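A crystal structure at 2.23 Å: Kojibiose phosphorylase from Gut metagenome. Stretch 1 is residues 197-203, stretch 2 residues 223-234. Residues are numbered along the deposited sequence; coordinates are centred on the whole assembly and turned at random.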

# COMPACT_ATOMS: atom_id res chain seq x y z
N SER A 197 -9.45 49.36 -15.82
CA SER A 197 -9.39 47.89 -15.61
C SER A 197 -7.98 47.51 -15.16
O SER A 197 -7.01 48.12 -15.64
CB SER A 197 -9.83 47.18 -16.85
OG SER A 197 -11.23 47.38 -17.04
N ILE A 198 -7.87 46.59 -14.19
CA ILE A 198 -6.57 46.08 -13.67
C ILE A 198 -6.69 44.57 -13.60
O ILE A 198 -7.80 44.12 -13.33
CB ILE A 198 -6.25 46.71 -12.30
CG1 ILE A 198 -4.82 46.42 -11.86
CG2 ILE A 198 -7.26 46.29 -11.23
CD1 ILE A 198 -4.36 47.27 -10.68
N GLY A 199 -5.61 43.82 -13.84
CA GLY A 199 -5.72 42.35 -13.89
C GLY A 199 -4.39 41.65 -13.96
O GLY A 199 -3.35 42.31 -13.93
N LEU A 200 -4.44 40.32 -14.01
CA LEU A 200 -3.24 39.45 -14.12
C LEU A 200 -3.55 38.27 -15.04
O LEU A 200 -4.74 37.97 -15.26
CB LEU A 200 -2.79 38.98 -12.73
CG LEU A 200 -3.85 38.38 -11.82
CD1 LEU A 200 -4.18 36.95 -12.24
CD2 LEU A 200 -3.37 38.42 -10.36
N THR A 201 -2.50 37.68 -15.59
CA THR A 201 -2.54 36.42 -16.36
C THR A 201 -1.50 35.50 -15.72
O THR A 201 -0.34 35.94 -15.53
CB THR A 201 -2.24 36.63 -17.84
OG1 THR A 201 -3.27 37.45 -18.38
CG2 THR A 201 -2.17 35.32 -18.60
N VAL A 202 -1.92 34.27 -15.39
CA VAL A 202 -1.05 33.29 -14.70
C VAL A 202 -1.14 31.98 -15.47
O VAL A 202 -2.06 31.82 -16.29
CB VAL A 202 -1.44 33.12 -13.22
CG1 VAL A 202 -1.01 34.30 -12.39
CG2 VAL A 202 -2.93 32.87 -13.05
N LYS A 203 -0.19 31.08 -15.21
CA LYS A 203 -0.12 29.76 -15.84
C LYS A 203 0.20 28.73 -14.75
O LYS A 203 0.95 29.08 -13.81
CB LYS A 203 0.93 29.77 -16.95
CG LYS A 203 0.95 28.52 -17.81
CD LYS A 203 1.92 28.64 -18.97
CE LYS A 203 2.05 27.36 -19.77
NZ LYS A 203 2.61 27.61 -21.13
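Stretch 2 (223-234) SYQLNQKEVILN

Stretch 2 folds as a β-hairpin that packs against the single strand of stretch 1 mainly through side chains, with no hydrogen bond passing between the two. Its strands, 223-227 and 230-234, are joined by a type II turn from N227 to E230, in which K229 adopts the left-handed conformation (phi/psi 64/17°). Backbone pairing holds the hairpin together: N234 N to S223 O is 2.8 Å, Q225 N to I232 O 3.0 Å, I232 N to Q225 O 3.1 Å, and N227 N to E230 O 2.9 Å. The second strand runs antiparallel to 197-203, at 170° between N-to-C directions and 6.6 Å at closest approach; the first runs nearly parallel to it, at 10°, but lies farther off, at 8.8 Å. In register, G199 is nearest V231 (CA to CA 6.3 Å) and L200 is nearest K229 (CA to CA 6.6 Å).

I198 is the centre of the contact. Its CA-to-CB bond points toward the hairpin, and its t,t rotamer extends the chain so that CD1 reaches both strands, lying 3.9 Å from Y224 CB and 3.6 Å from I232 O. CG1 lies 3.7 Å from V231 CB and 3.8 Å from L226 CD2, while CG2 meets L233 CD1 at 3.6 Å. V231 and L233, both m at chi1, direct their CA-to-CB bonds toward stretch 1, whereas that of the intervening I232 points away, the alternation expected of an extended strand. L226 starts sideways, but its m,t conformation brings its end nearer to I198. The CA-to-CB bond of Y224 (chi1 p) also points toward stretch 1, and I198 CD1 approaches its ring obliquely.

At G199 there is no side chain, and the backbone itself makes the contact: G199 O lies 3.4 Å from V231 CG1. Farther along, L200 adopts p,p and places CD2 against the backbone at the end of the turn, 3.4 Å from K229 O and 4.0 Å from E230 CA. V202 CG1 touches the aliphatic part of K229, 4.1 Å from CD. The K229 side chain sets out sideways and its end leads away, with m,t,m,m torsions that bring NZ within hydrogen-bonding distance of Q228 OE1 (3.0 Å); this leaves its methylenes beside V202 and its charge directed elsewhere.

Polar side chains brace the hairpin itself. N234 ND2 donates to S223 OG at 2.8 Å, and at the turn N227 ND2 makes a weak hydrogen bond to E230 OE2 at 3.4 Å.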

# COMPACT_ATOMS: atom_id res chain seq x y z
N SER A 223 -4.69 55.09 -6.01
CA SER A 223 -3.46 54.49 -6.59
C SER A 223 -3.67 53.00 -6.82
O SER A 223 -4.68 52.48 -6.32
CB SER A 223 -2.25 54.74 -5.71
OG SER A 223 -2.44 54.17 -4.43
N TYR A 224 -2.73 52.36 -7.51
CA TYR A 224 -2.74 50.91 -7.84
C TYR A 224 -1.34 50.32 -7.72
O TYR A 224 -0.37 51.08 -7.78
CB TYR A 224 -3.34 50.71 -9.23
CG TYR A 224 -2.52 51.20 -10.40
CD1 TYR A 224 -2.61 52.51 -10.86
CD2 TYR A 224 -1.69 50.34 -11.09
CE1 TYR A 224 -1.89 52.94 -11.97
CE2 TYR A 224 -0.96 50.75 -12.20
CZ TYR A 224 -1.06 52.06 -12.64
OH TYR A 224 -0.33 52.46 -13.73
N GLN A 225 -1.23 49.00 -7.57
CA GLN A 225 0.07 48.28 -7.58
C GLN A 225 -0.03 47.07 -8.52
O GLN A 225 -1.06 46.38 -8.51
CB GLN A 225 0.48 47.82 -6.18
CG GLN A 225 0.40 48.90 -5.12
CD GLN A 225 0.43 48.33 -3.71
OE1 GLN A 225 1.37 47.62 -3.33
NE2 GLN A 225 -0.62 48.62 -2.96
N LEU A 226 1.02 46.82 -9.29
CA LEU A 226 1.22 45.58 -10.08
C LEU A 226 2.42 44.82 -9.50
O LEU A 226 3.57 45.14 -9.86
CB LEU A 226 1.42 45.93 -11.55
CG LEU A 226 0.34 46.80 -12.20
CD1 LEU A 226 0.75 47.16 -13.63
CD2 LEU A 226 -1.02 46.12 -12.19
N ASN A 227 2.16 43.83 -8.64
CA ASN A 227 3.19 42.96 -8.02
C ASN A 227 3.13 41.56 -8.64
O ASN A 227 2.18 41.26 -9.36
CB ASN A 227 2.99 42.90 -6.51
CG ASN A 227 2.79 44.30 -5.98
OD1 ASN A 227 3.56 45.20 -6.32
ND2 ASN A 227 1.75 44.49 -5.19
N GLN A 228 4.11 40.73 -8.34
CA GLN A 228 4.17 39.37 -8.93
C GLN A 228 2.89 38.61 -8.51
O GLN A 228 2.65 38.43 -7.30
CB GLN A 228 5.53 38.73 -8.60
CG GLN A 228 5.65 38.15 -7.21
CD GLN A 228 4.99 36.79 -7.10
OE1 GLN A 228 4.56 36.22 -8.11
NE2 GLN A 228 4.90 36.27 -5.89
N LYS A 229 2.04 38.30 -9.48
CA LYS A 229 0.80 37.48 -9.34
C LYS A 229 -0.24 38.15 -8.43
O LYS A 229 -1.17 37.44 -8.01
CB LYS A 229 1.15 36.07 -8.85
CG LYS A 229 2.02 35.28 -9.81
CD LYS A 229 1.96 33.77 -9.67
CE LYS A 229 2.01 33.28 -8.24
NZ LYS A 229 3.34 33.47 -7.64
N GLU A 230 -0.14 39.45 -8.14
CA GLU A 230 -1.23 40.20 -7.46
C GLU A 230 -1.31 41.63 -7.99
O GLU A 230 -0.26 42.25 -8.28
CB GLU A 230 -1.08 40.15 -5.93
CG GLU A 230 -0.09 41.12 -5.34
CD GLU A 230 -0.01 41.15 -3.82
OE1 GLU A 230 -0.87 40.53 -3.17
OE2 GLU A 230 0.92 41.81 -3.30
N VAL A 231 -2.54 42.13 -8.12
CA VAL A 231 -2.79 43.57 -8.41
C VAL A 231 -3.70 44.13 -7.32
O VAL A 231 -4.48 43.38 -6.75
CB VAL A 231 -3.33 43.77 -9.84
CG1 VAL A 231 -2.30 43.29 -10.85
CG2 VAL A 231 -4.68 43.09 -10.04
N ILE A 232 -3.54 45.41 -7.02
CA ILE A 232 -4.25 46.10 -5.91
C ILE A 232 -4.78 47.43 -6.45
O ILE A 232 -4.04 48.11 -7.18
CB ILE A 232 -3.33 46.27 -4.68
CG1 ILE A 232 -2.67 44.95 -4.29
CG2 ILE A 232 -4.09 46.88 -3.51
CD1 ILE A 232 -1.68 45.09 -3.14
N LEU A 233 -6.03 47.74 -6.14
CA LEU A 233 -6.60 49.09 -6.25
C LEU A 233 -6.70 49.67 -4.83
O LEU A 233 -7.28 48.99 -3.96
CB LEU A 233 -7.96 48.97 -6.95
CG LEU A 233 -7.93 48.67 -8.45
CD1 LEU A 233 -9.30 48.23 -8.96
CD2 LEU A 233 -7.46 49.87 -9.25
N ASN A 234 -6.12 50.86 -4.60
CA ASN A 234 -6.13 51.59 -3.29
C ASN A 234 -7.23 52.65 -3.32
O ASN A 234 -7.28 53.43 -4.29
CB ASN A 234 -4.79 52.27 -2.98
CG ASN A 234 -3.66 51.28 -2.78
OD1 ASN A 234 -3.82 50.29 -2.07
ND2 ASN A 234 -2.52 51.56 -3.39